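Clan CA, family C40, NlpC/P60 superfamily cysteine peptidase (Trichomonas vaginalis, PDB 6BIO) probably acts as a cysteine-type peptidase of the NlpC/P60 kind that hydrolyses bacterial peptidoglycan. Local coordinates at residues A159-T164 against N191-F196; K163-C168 against S183-W188; S113-L118 against D140-K145; I137-D140 against K145-Q148. All blocks are in the same frame, centred on the assembly; numbering follows the deposited sequence. Where two conformers were deposited one is given.

Contact 1: A159-T164 against N191-F196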
loop_
_atom_site.group_PDB
_atom_site.type_symbol
_atom_site.label_atom_id
_atom_site.label_comp_id
_atom_site.label_asym_id
_atom_site.label_seq_id
_atom_site.Cartn_x
_atom_site.Cartn_y
_atom_site.Cartn_z
ATOM N N ALA A 159 8.072 -0.299 -8.667
ATOM C CA ALA A 159 9.423 -0.662 -9.076
ATOM C C ALA A 159 10.448 0.187 -8.344
ATOM O O ALA A 159 11.480 -0.325 -7.894
ATOM C CB ALA A 159 9.566 -0.490 -10.586
ATOM N N ASN A 160 10.196 1.496 -8.206
ATOM C CA ASN A 160 11.105 2.312 -7.398
ATOM C C ASN A 160 11.167 1.789 -5.959
ATOM O O ASN A 160 12.252 1.692 -5.366
ATOM C CB ASN A 160 10.706 3.783 -7.416
ATOM C CG ASN A 160 11.559 4.600 -6.417
ATOM O OD1 ASN A 160 12.757 4.864 -6.639
ATOM N ND2 ASN A 160 10.949 4.999 -5.312
ATOM N N LEU A 161 10.011 1.474 -5.364
ATOM C CA LEU A 161 10.011 1.025 -3.966
ATOM C C LEU A 161 10.863 -0.230 -3.763
ATOM O O LEU A 161 11.615 -0.301 -2.790
ATOM C CB LEU A 161 8.573 0.806 -3.486
ATOM C CG LEU A 161 7.878 2.118 -3.125
ATOM C CD1 LEU A 161 6.372 2.028 -3.250
ATOM C CD2 LEU A 161 8.264 2.544 -1.707
ATOM N N VAL A 162 10.753 -1.236 -4.650
ATOM C CA VAL A 162 11.601 -2.410 -4.435
ATOM C C VAL A 162 13.071 -2.081 -4.650
ATOM O O VAL A 162 13.930 -2.672 -3.982
ATOM C CB VAL A 162 11.156 -3.667 -5.205
ATOM C CG1 VAL A 162 9.773 -4.101 -4.798
ATOM C CG2 VAL A 162 11.251 -3.451 -6.724
ATOM N N LYS A 163 13.399 -1.143 -5.545
ATOM C CA LYS A 163 14.796 -0.736 -5.696
ATOM C C LYS A 163 15.353 -0.176 -4.404
ATOM O O LYS A 163 16.529 -0.362 -4.131
ATOM C CB LYS A 163 14.961 0.275 -6.830
ATOM C CG LYS A 163 14.725 -0.325 -8.200
ATOM C CD LYS A 163 14.740 0.741 -9.290
ATOM C CE LYS A 163 14.274 0.150 -10.599
ATOM N NZ LYS A 163 14.439 1.131 -11.744
ATOM N N THR A 164 14.527 0.509 -3.604
ATOM C CA THR A 164 15.012 1.088 -2.348
ATOM C C THR A 164 15.430 0.014 -1.359
ATOM O O THR A 164 16.047 0.345 -0.327
ATOM C CB THR A 164 13.969 1.993 -1.660
ATOM O OG1 THR A 164 12.932 1.227 -1.048
ATOM C CG2 THR A 164 13.397 3.040 -2.615
ATOM N N ASN A 191 1.975 -2.113 -0.100
ATOM C CA ASN A 191 1.468 -1.459 1.104
ATOM C C ASN A 191 1.799 0.026 1.064
ATOM O O ASN A 191 0.975 0.864 1.436
ATOM C CB ASN A 191 2.073 -2.084 2.358
ATOM C CG ASN A 191 1.591 -1.362 3.601
ATOM O OD1 ASN A 191 2.273 -0.499 4.161
ATOM N ND2 ASN A 191 0.380 -1.667 4.011
ATOM N N ARG A 192 3.001 0.376 0.603
ATOM C CA ARG A 192 3.412 1.774 0.532
ATOM C C ARG A 192 2.687 2.576 -0.537
ATOM O O ARG A 192 2.778 3.816 -0.541
ATOM C CB ARG A 192 4.907 1.805 0.321
ATOM C CG ARG A 192 5.738 1.375 1.542
ATOM C CD ARG A 192 5.487 2.234 2.734
ATOM N NE ARG A 192 6.385 2.003 3.851
ATOM C CZ ARG A 192 6.092 1.325 4.945
ATOM N NH1 ARG A 192 4.961 0.688 5.070
ATOM N NH2 ARG A 192 6.962 1.289 5.936
ATOM N N LEU A 193 1.927 1.918 -1.408
ATOM C CA LEU A 193 1.042 2.545 -2.385
ATOM C C LEU A 193 -0.421 2.369 -2.014
ATOM O O LEU A 193 -1.318 2.665 -2.821
ATOM C CB LEU A 193 1.310 1.936 -3.768
ATOM C CG LEU A 193 2.758 2.161 -4.245
ATOM C CD1 LEU A 193 3.031 1.390 -5.518
ATOM C CD2 LEU A 193 3.089 3.652 -4.471
ATOM N N ASP A 194 -0.692 1.908 -0.795
ATOM C CA ASP A 194 -2.063 1.730 -0.322
ATOM C C ASP A 194 -2.832 0.769 -1.221
ATOM O O ASP A 194 -4.023 0.955 -1.466
ATOM C CB ASP A 194 -2.785 3.068 -0.158
ATOM C CG ASP A 194 -4.064 2.997 0.683
ATOM O OD1 ASP A 194 -4.220 2.087 1.518
ATOM O OD2 ASP A 194 -4.872 3.939 0.476
ATOM N N ILE A 195 -2.149 -0.304 -1.636
ATOM C CA ILE A 195 -2.745 -1.331 -2.479
ATOM C C ILE A 195 -2.496 -2.655 -1.759
ATOM O O ILE A 195 -1.355 -2.964 -1.406
ATOM C CB ILE A 195 -2.111 -1.335 -3.885
ATOM C CG1 ILE A 195 -2.500 -0.057 -4.601
ATOM C CG2 ILE A 195 -2.534 -2.599 -4.646
ATOM C CD1 ILE A 195 -1.632 0.167 -5.850
ATOM N N PHE A 196 -3.548 -3.445 -1.557
ATOM C CA PHE A 196 -3.390 -4.732 -0.891
ATOM C C PHE A 196 -3.080 -5.846 -1.861
ATOM O O PHE A 196 -3.768 -6.032 -2.870
ATOM C CB PHE A 196 -4.679 -5.103 -0.175
ATOM C CG PHE A 196 -4.551 -6.358 0.634
ATOM C CD1 PHE A 196 -3.942 -6.347 1.872
ATOM C CD2 PHE A 196 -5.036 -7.571 0.153
ATOM C CE1 PHE A 196 -3.808 -7.496 2.617
ATOM C CE2 PHE A 196 -4.881 -8.731 0.903
ATOM C CZ PHE A 196 -4.267 -8.685 2.144
#
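Leu161 and Leu193 each swing CG to the side opposite the carbonyl carbon (chi1 -79° and -61°), and the two side chains slide past each other in opposite directions. CD1 of Leu161 is the leading atom: it comes to 3.8 Å from CG of Leu193 and 3.9 Å from CD2 of Leu193. The same leucine also straddles the start of the Arg192 side chain, which it crosses at about a right angle. Its CD1 lies 3.9 Å and its CD2 4.0 Å from CB of Arg192. Beyond CB the arginine bends at chi2 (-59°) and carries its guanidinium away from this apolar patch. There NH1 makes a weak bond to OD1 of Asn191, in the guanidinium plane and 3.1 Å long, while NH2 forms a salt bridge with Asp51 and the group has a cation-pi contact with Tyr53.

Helix 182-191 ends in a Schellman motif at this point. Asp194, at positive phi, is its C' residue. Its N bonds to Asn191 O at 3.0 Å, closing a type I turn, and Ile195 N reaches back to Tyr190 O. Helix 154-163 packs against the end of helix 182-191 within the NlpC/P60 peptidase fold, with Trp188 also touching Leu161 and with Arg157 and Ala158 touching Leu193. On the helix 154-163 side, Thr164 OG1 donates to Leu161 O over 2.7 Å, lying in the carbonyl plane on a lone pair.

Contact 2: K163-C168 against S183-W188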
loop_
_atom_site.group_PDB
_atom_site.type_symbol
_atom_site.label_atom_id
_atom_site.label_comp_id
_atom_site.label_asym_id
_atom_site.label_seq_id
_atom_site.Cartn_x
_atom_site.Cartn_y
_atom_site.Cartn_z
ATOM N N LYS A 163 13.399 -1.143 -5.545
ATOM C CA LYS A 163 14.796 -0.736 -5.696
ATOM C C LYS A 163 15.353 -0.176 -4.404
ATOM O O LYS A 163 16.529 -0.362 -4.131
ATOM C CB LYS A 163 14.961 0.275 -6.830
ATOM C CG LYS A 163 14.725 -0.325 -8.200
ATOM C CD LYS A 163 14.740 0.741 -9.290
ATOM C CE LYS A 163 14.274 0.150 -10.599
ATOM N NZ LYS A 163 14.439 1.131 -11.744
ATOM N N THR A 164 14.527 0.509 -3.604
ATOM C CA THR A 164 15.012 1.088 -2.348
ATOM C C THR A 164 15.430 0.014 -1.359
ATOM O O THR A 164 16.047 0.345 -0.327
ATOM C CB THR A 164 13.969 1.993 -1.660
ATOM O OG1 THR A 164 12.932 1.227 -1.048
ATOM C CG2 THR A 164 13.397 3.040 -2.615
ATOM N N LYS A 165 15.085 -1.259 -1.629
ATOM C CA LYS A 165 15.434 -2.349 -0.734
ATOM C C LYS A 165 16.535 -3.245 -1.284
ATOM O O LYS A 165 16.859 -4.281 -0.658
ATOM C CB LYS A 165 14.204 -3.178 -0.364
ATOM C CG LYS A 165 13.132 -2.320 0.357
ATOM C CD LYS A 165 13.635 -1.729 1.655
ATOM C CE LYS A 165 12.538 -0.940 2.329
ATOM N NZ LYS A 165 12.874 -0.539 3.713
ATOM N N LEU A 166 17.117 -2.883 -2.420
ATOM C CA LEU A 166 18.283 -3.618 -2.892
ATOM C C LEU A 166 19.317 -3.749 -1.775
ATOM O O LEU A 166 19.627 -2.773 -1.062
ATOM C CB LEU A 166 18.905 -2.911 -4.098
ATOM C CG LEU A 166 18.077 -3.112 -5.377
ATOM C CD1 LEU A 166 18.455 -2.078 -6.423
ATOM C CD2 LEU A 166 18.200 -4.548 -5.939
ATOM N N GLY A 167 19.856 -4.968 -1.624
ATOM C CA GLY A 167 20.861 -5.247 -0.628
ATOM C C GLY A 167 20.325 -5.689 0.706
ATOM O O GLY A 167 21.111 -6.117 1.554
ATOM N N CYS A 168 19.021 -5.558 0.953
ATOM C CA CYS A 168 18.461 -6.050 2.200
ATOM C C CYS A 168 18.583 -7.575 2.251
ATOM O O CYS A 168 18.458 -8.266 1.230
ATOM C CB CYS A 168 16.973 -5.658 2.304
ATOM S SG CYS A 168 16.645 -3.939 2.573
ATOM N N SER A 183 7.952 -12.908 -1.239
ATOM C CA SER A 183 6.572 -12.423 -1.272
ATOM C C SER A 183 6.341 -11.277 -0.287
ATOM O O SER A 183 5.516 -10.405 -0.547
ATOM C CB SER A 183 5.647 -13.624 -0.992
ATOM O OG SER A 183 6.155 -14.244 0.178
ATOM N N GLY A 184 7.115 -11.222 0.786
ATOM C CA GLY A 184 6.997 -10.095 1.709
ATOM C C GLY A 184 7.448 -8.794 1.088
ATOM O O GLY A 184 6.871 -7.737 1.340
ATOM N N LEU A 185 8.476 -8.851 0.252
ATOM C CA LEU A 185 8.911 -7.675 -0.475
ATOM C C LEU A 185 7.796 -7.139 -1.357
ATOM O O LEU A 185 7.600 -5.920 -1.447
ATOM C CB LEU A 185 10.176 -8.022 -1.293
ATOM C CG LEU A 185 10.782 -6.882 -2.102
ATOM C CD1 LEU A 185 11.301 -5.742 -1.197
ATOM C CD2 LEU A 185 11.904 -7.384 -2.969
ATOM N N MET A 186 7.050 -8.028 -2.042
ATOM C CA MET A 186 5.976 -7.580 -2.927
ATOM C C MET A 186 4.871 -6.938 -2.124
ATOM O O MET A 186 4.388 -5.863 -2.486
ATOM C CB MET A 186 5.417 -8.761 -3.710
ATOM C CG MET A 186 6.399 -9.618 -4.519
ATOM S SD MET A 186 7.313 -8.785 -5.861
ATOM C CE MET A 186 8.750 -8.184 -4.950
ATOM N N GLN A 187 4.458 -7.584 -1.032
ATOM C CA GLN A 187 3.340 -7.059 -0.257
ATOM C C GLN A 187 3.714 -5.728 0.379
ATOM O O GLN A 187 2.912 -4.787 0.380
ATOM C CB GLN A 187 2.888 -8.068 0.784
ATOM C CG GLN A 187 1.629 -7.620 1.531
ATOM C CD GLN A 187 1.240 -8.538 2.658
ATOM O OE1 GLN A 187 2.031 -8.819 3.566
ATOM N NE2 GLN A 187 0.006 -8.993 2.639
ATOM N N TRP A 188 4.941 -5.626 0.897
ATOM C CA TRP A 188 5.413 -4.379 1.481
ATOM C C TRP A 188 5.362 -3.247 0.454
ATOM O O TRP A 188 4.927 -2.122 0.747
ATOM C CB TRP A 188 6.844 -4.581 2.024
ATOM C CG TRP A 188 7.470 -3.249 2.361
ATOM C CD1 TRP A 188 7.291 -2.519 3.474
ATOM C CD2 TRP A 188 8.268 -2.450 1.479
ATOM N NE1 TRP A 188 7.929 -1.301 3.345
ATOM C CE2 TRP A 188 8.526 -1.233 2.129
ATOM C CE3 TRP A 188 8.797 -2.652 0.204
ATOM C CZ2 TRP A 188 9.292 -0.228 1.540
ATOM C CZ3 TRP A 188 9.540 -1.649 -0.360
ATOM C CH2 TRP A 188 9.754 -0.443 0.298
#
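Lys165 and Trp188 make the main apolar contact, their side chains crossing at about a right angle. The lysine lays CE over one face of the indole, 3.3 Å above the plane and offset toward the rim, so that CE is 3.4 Å from CZ2 of Trp188. Nearer the backbone, CG of Lys165 approaches CZ3 of Trp188 at 3.7 Å. A bend at chi2 (-61°) turns the lysine chain across the indole. Lys165 CB meets the CD1 methyl of Leu185 at 4.0 Å, one helical turn before Trp188.

These helix residues belong to 182-191. In NlpC/P60 peptidases the corresponding helix carries the nucleophilic cysteine at its start, as is probably so here. The link from helix 154-163 to strand 169-170 is packed onto it.

Hydrogen bonds shape the link itself. Leu166 N bonds to Lys163 O at 3.1 Å in a type I turn, and Cys168 N bonds to Lys165 O at 3.0 Å in an overlapping type II turn, where Gly167 takes positive phi. The hydroxyl of Thr164, bonded to Leu161 O, lies obliquely to the indole, with OG1 3.8 Å from CH2 of Trp188. The ammonium of Lys165 ends on the carbonyl oxygen of Pro177. Tyr180 meets Trp188 edge-to-face and also touches the lysine and Leu185.

Contact 3: S113-L118 against D140-K145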
loop_
_atom_site.group_PDB
_atom_site.type_symbol
_atom_site.label_atom_id
_atom_site.label_comp_id
_atom_site.label_asym_id
_atom_site.label_seq_id
_atom_site.Cartn_x
_atom_site.Cartn_y
_atom_site.Cartn_z
ATOM N N SER A 113 0.046 27.671 5.283
ATOM C CA SER A 113 -0.526 27.385 6.589
ATOM C C SER A 113 0.036 26.077 7.126
ATOM O O SER A 113 0.149 25.081 6.404
ATOM C CB SER A 113 -2.041 27.242 6.472
ATOM O OG SER A 113 -2.658 28.502 6.187
ATOM N N GLN A 114 0.322 26.041 8.411
ATOM C CA GLN A 114 0.649 24.786 9.071
ATOM C C GLN A 114 -0.630 23.992 9.309
ATOM O O GLN A 114 -1.583 24.501 9.896
ATOM C CB GLN A 114 1.306 25.063 10.417
ATOM C CG GLN A 114 2.576 25.919 10.401
ATOM C CD GLN A 114 3.698 25.264 9.690
ATOM O OE1 GLN A 114 3.928 24.052 9.847
ATOM N NE2 GLN A 114 4.407 26.035 8.872
ATOM N N VAL A 115 -0.643 22.730 8.903
ATOM C CA VAL A 115 -1.792 21.840 9.043
ATOM C C VAL A 115 -1.306 20.464 9.491
ATOM O O VAL A 115 -0.109 20.139 9.431
ATOM C CB VAL A 115 -2.599 21.727 7.723
ATOM C CG1 VAL A 115 -2.982 23.127 7.165
ATOM C CG2 VAL A 115 -1.828 20.905 6.661
ATOM N N THR A 116 -2.244 19.639 9.934
ATOM C CA THR A 116 -1.906 18.276 10.324
ATOM C C THR A 116 -2.728 17.300 9.494
ATOM O O THR A 116 -3.961 17.367 9.504
ATOM C CB THR A 116 -2.196 18.068 11.813
ATOM O OG1 THR A 116 -1.453 19.011 12.594
ATOM C CG2 THR A 116 -1.847 16.649 12.246
ATOM N N ILE A 117 -2.049 16.372 8.814
ATOM C CA ILE A 117 -2.722 15.317 8.069
ATOM C C ILE A 117 -3.236 14.259 9.028
ATOM O O ILE A 117 -2.470 13.682 9.814
ATOM C CB ILE A 117 -1.780 14.712 7.008
ATOM C CG1 ILE A 117 -1.473 15.728 5.902
ATOM C CG2 ILE A 117 -2.340 13.367 6.472
ATOM C CD1 ILE A 117 -0.334 15.363 4.993
ATOM N N LEU A 118 -4.521 13.916 8.867
ATOM C CA LEU A 118 -5.221 12.892 9.623
ATOM C C LEU A 118 -5.543 11.663 8.799
ATOM O O LEU A 118 -5.729 10.578 9.385
ATOM C CB LEU A 118 -6.542 13.441 10.188
ATOM C CG LEU A 118 -6.389 14.709 11.053
ATOM C CD1 LEU A 118 -7.761 15.160 11.541
ATOM C CD2 LEU A 118 -5.493 14.527 12.210
ATOM N N ASP A 140 -2.952 18.238 -3.908
ATOM C CA ASP A 140 -1.825 19.031 -4.377
ATOM C C ASP A 140 -1.679 20.374 -3.669
ATOM O O ASP A 140 -0.685 21.080 -3.907
ATOM C CB ASP A 140 -1.923 19.188 -5.886
ATOM C CG ASP A 140 -1.643 17.874 -6.605
ATOM O OD1 ASP A 140 -0.766 17.100 -6.118
ATOM O OD2 ASP A 140 -2.323 17.569 -7.612
ATOM N N ALA A 141 -2.613 20.750 -2.790
ATOM C CA ALA A 141 -2.432 21.969 -2.028
ATOM C C ALA A 141 -1.456 21.804 -0.883
ATOM O O ALA A 141 -1.092 22.820 -0.280
ATOM C CB ALA A 141 -3.767 22.480 -1.502
ATOM N N LEU A 142 -1.042 20.567 -0.551
ATOM C CA LEU A 142 -0.133 20.327 0.560
ATOM C C LEU A 142 1.250 19.970 0.071
ATOM O O LEU A 142 1.405 19.337 -0.977
ATOM C CB LEU A 142 -0.630 19.186 1.457
ATOM C CG LEU A 142 -1.993 19.432 2.112
ATOM C CD1 LEU A 142 -2.253 18.374 3.175
ATOM C CD2 LEU A 142 -2.115 20.849 2.737
ATOM N N GLN A 143 2.254 20.309 0.888
ATOM C CA GLN A 143 3.652 20.012 0.557
ATOM C C GLN A 143 3.923 18.512 0.638
ATOM O O GLN A 143 4.559 17.948 -0.272
ATOM C CB GLN A 143 4.584 20.784 1.508
ATOM C CG GLN A 143 6.059 20.445 1.403
ATOM C CD GLN A 143 6.639 20.765 0.065
ATOM O OE1 GLN A 143 6.293 21.779 -0.567
ATOM N NE2 GLN A 143 7.532 19.898 -0.397
ATOM N N TYR A 144 3.417 17.852 1.696
ATOM C CA TYR A 144 3.668 16.430 1.937
ATOM C C TYR A 144 3.034 15.601 0.846
ATOM O O TYR A 144 1.901 15.836 0.442
ATOM C CB TYR A 144 3.068 16.043 3.288
ATOM C CG TYR A 144 3.294 14.586 3.707
ATOM C CD1 TYR A 144 2.408 13.574 3.321
ATOM C CD2 TYR A 144 4.387 14.229 4.492
ATOM C CE1 TYR A 144 2.615 12.248 3.706
ATOM C CE2 TYR A 144 4.627 12.937 4.842
ATOM C CZ TYR A 144 3.735 11.940 4.456
ATOM O OH TYR A 144 3.891 10.625 4.794
ATOM N N LYS A 145 3.745 14.560 0.418
ATOM C CA LYS A 145 3.263 13.591 -0.566
ATOM C C LYS A 145 3.351 12.190 0.042
ATOM O O LYS A 145 4.417 11.785 0.519
ATOM C CB LYS A 145 4.105 13.661 -1.839
ATOM C CG LYS A 145 4.139 14.985 -2.504
ATOM C CD LYS A 145 2.900 15.210 -3.302
ATOM C CE LYS A 145 2.951 16.583 -3.975
ATOM N NZ LYS A 145 2.666 17.641 -2.987
#
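Ile117 and Leu142 slide past each other in opposite directions inside the bacterial SH3 domain, where strand 114-122 faces the chain that leaves the short 3-10 turn after strand 133-138. Their nearest atoms are Ile117 CG1 and Leu142 CD1, 3.9 Å apart. Leu142 spreads its two methyls along the strand: while CD1 meets the isoleucine, CD2 turns to Val115, whose side chain it meets at a slant, with Val115 CG2 at 3.9 Å from Leu142 CD2. Val115 and Ile117, two apart in the strand, thus bring the same strand face to one leucine. Tyr126, from the adjoining strand 125-130, touches both Leu142 and Tyr144.

Tyr144 stands at about a right angle to Ile117. Its CG is anti to the backbone N (chi1 -178°), which brings the ring to the end of the isoleucine. The tyrosine backbone is fixed by a bond from its N to OG1 of Thr87, on the neighbouring strand 80-88, which also pairs with the Val115 and Ile117 backbones. The isoleucine methyl CD1 approaches the ring obliquely, 3.7 Å from CD1 of Tyr144, and rests 3.9 Å from Tyr144 CB.

Contact 4: I137-D140 against K145-Q148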
loop_
_atom_site.group_PDB
_atom_site.type_symbol
_atom_site.label_atom_id
_atom_site.label_comp_id
_atom_site.label_asym_id
_atom_site.label_seq_id
_atom_site.Cartn_x
_atom_site.Cartn_y
_atom_site.Cartn_z
ATOM N N ILE A 137 -8.902 18.505 2.004
ATOM C CA ILE A 137 -8.194 19.479 1.179
ATOM C C ILE A 137 -7.574 18.779 -0.019
ATOM O O ILE A 137 -7.064 17.667 0.093
ATOM C CB ILE A 137 -7.152 20.238 2.036
ATOM C CG1 ILE A 137 -6.664 21.471 1.298
ATOM C CG2 ILE A 137 -6.013 19.349 2.512
ATOM C CD1 ILE A 137 -5.902 22.439 2.170
ATOM N N LEU A 138 -7.663 19.416 -1.174
ATOM C CA LEU A 138 -7.117 18.827 -2.386
ATOM C C LEU A 138 -5.653 18.464 -2.168
ATOM O O LEU A 138 -4.862 19.229 -1.578
ATOM C CB LEU A 138 -7.260 19.781 -3.563
ATOM C CG LEU A 138 -8.679 19.999 -4.125
ATOM C CD1 LEU A 138 -8.701 21.188 -5.082
ATOM C CD2 LEU A 138 -9.177 18.742 -4.858
ATOM N N GLU A 139 -5.280 17.284 -2.660
ATOM C CA GLU A 139 -3.997 16.771 -2.224
ATOM C C GLU A 139 -2.824 17.609 -2.747
ATOM O O GLU A 139 -1.821 17.772 -2.047
ATOM C CB GLU A 139 -3.883 15.250 -2.461
ATOM C CG GLU A 139 -3.775 14.885 -3.815
ATOM C CD GLU A 139 -3.995 13.354 -4.051
ATOM O OE1 GLU A 139 -4.226 12.510 -3.136
ATOM O OE2 GLU A 139 -3.967 13.029 -5.203
ATOM N N ASP A 140 -2.952 18.238 -3.908
ATOM C CA ASP A 140 -1.825 19.031 -4.377
ATOM C C ASP A 140 -1.679 20.374 -3.669
ATOM O O ASP A 140 -0.685 21.080 -3.907
ATOM C CB ASP A 140 -1.923 19.188 -5.886
ATOM C CG ASP A 140 -1.643 17.874 -6.605
ATOM O OD1 ASP A 140 -0.766 17.100 -6.118
ATOM O OD2 ASP A 140 -2.323 17.569 -7.612
ATOM N N LYS A 145 3.745 14.560 0.418
ATOM C CA LYS A 145 3.263 13.591 -0.566
ATOM C C LYS A 145 3.351 12.190 0.042
ATOM O O LYS A 145 4.417 11.785 0.519
ATOM C CB LYS A 145 4.105 13.661 -1.839
ATOM C CG LYS A 145 4.139 14.985 -2.504
ATOM C CD LYS A 145 2.900 15.210 -3.302
ATOM C CE LYS A 145 2.951 16.583 -3.975
ATOM N NZ LYS A 145 2.666 17.641 -2.987
ATOM N N TRP A 146 2.232 11.470 0.060
ATOM C CA TRP A 146 2.231 10.144 0.673
ATOM C C TRP A 146 2.852 9.094 -0.230
ATOM O O TRP A 146 3.280 8.049 0.256
ATOM C CB TRP A 146 0.809 9.768 1.100
ATOM C CG TRP A 146 -0.134 9.490 -0.009
ATOM C CD1 TRP A 146 -0.930 10.374 -0.718
ATOM C CD2 TRP A 146 -0.354 8.208 -0.585
ATOM N NE1 TRP A 146 -1.614 9.696 -1.690
ATOM C CE2 TRP A 146 -1.292 8.364 -1.614
ATOM C CE3 TRP A 146 0.112 6.914 -0.290
ATOM C CZ2 TRP A 146 -1.751 7.276 -2.357
ATOM C CZ3 TRP A 146 -0.351 5.863 -1.029
ATOM C CH2 TRP A 146 -1.255 6.045 -2.038
ATOM N N LYS A 147 2.930 9.361 -1.525
ATOM C CA LYS A 147 3.644 8.513 -2.464
ATOM C C LYS A 147 4.394 9.410 -3.443
ATOM O O LYS A 147 4.165 10.626 -3.513
ATOM C CB LYS A 147 2.717 7.526 -3.197
ATOM C CG LYS A 147 1.719 8.169 -4.140
ATOM C CD LYS A 147 0.930 7.112 -4.891
ATOM C CE LYS A 147 -0.151 7.719 -5.763
ATOM N NZ LYS A 147 -1.021 6.682 -6.336
ATOM N N GLN A 148 5.330 8.825 -4.178
ATOM C CA GLN A 148 6.087 9.552 -5.198
ATOM C C GLN A 148 5.168 10.274 -6.168
ATOM O O GLN A 148 4.166 9.713 -6.634
ATOM C CB GLN A 148 6.885 8.564 -6.048
ATOM C CG GLN A 148 8.306 8.388 -5.696
ATOM C CD GLN A 148 9.047 7.595 -6.784
ATOM O OE1 GLN A 148 8.562 6.548 -7.309
ATOM N NE2 GLN A 148 10.213 8.106 -7.163
HETATM O O HOH W 1 -2.614 10.338 -4.613
HETATM O O HOH W 2 1.890 20.027 -3.978
#
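Glu139 and Trp146 meet at a slant, the carboxylate plane turned 49° from that of the indole. This is the closer part of a contact in which neither half packs tightly: the carboxylate oxygen OE1 of Glu139 sits at the edge of the ring, near its plane, 4.1 Å from NE1 of Trp146. Glu139 holds CG between its own backbone N and carbonyl carbon (chi1 71°) and then runs extended, which brings the acid across to the indole. A water joins the two groups: it accepts from NE1 of Trp146 at 3.2 Å and gives a weak bond to OE2 of Glu139 at 3.1 Å. One face of the indole is covered from within its own segment, by CG of Lys147, 3.9 Å above the centre of the Trp146 ring.

On the solvent side, OD1 of Asp140 comes no nearer to Lys145 than 4.3 Å, at CE. NZ of Lys145 stays 4.7 Å from OD1 of Asp140, so the opposite charges probably attract without touching. A second water does the bridging here, accepting from Lys145 NZ at 2.7 Å and donating to the main-chain O of Asp140 at 2.8 Å.

The contact lies where strand 133-138, outermost in its sheet, gives way to a 3-10 turn and the loop leading to helix 154-163. Glu139 still pairs through its backbone with Gly124, while Trp146 packs on Phe120 of strand 114-122 and on Asp194 of the peptidase domain. Further along, Lys147 forms a salt bridge with Asp154 and Gln148 O accepts from Arg157 NE, both residues on helix 154-163.

How the contacts relate
Along the chain, contacts 3 and 4 come first and end on the same linker; contacts 1 and 2 follow, both starting from the end of helix 154-163 and its exit. Contacts 3 and 4 have centres about 8 Å apart and share Asp140 and Lys145 beside the antiparallel sheet that ends in strand 133-138. Contacts 1 and 2 are likewise about 8 Å apart, sharing Lys163 and Thr164, and both reach helix 182-191 or its end. The farthest pair is contacts 2 and 3, about 28 Å between centres. Contacts 4 and 1 bridge the groups, about 16 Å apart by centres, where Trp146 packs against Leu193 and Asp194. The linker is therefore packed against the peptidase domain as well as the SH3 domain.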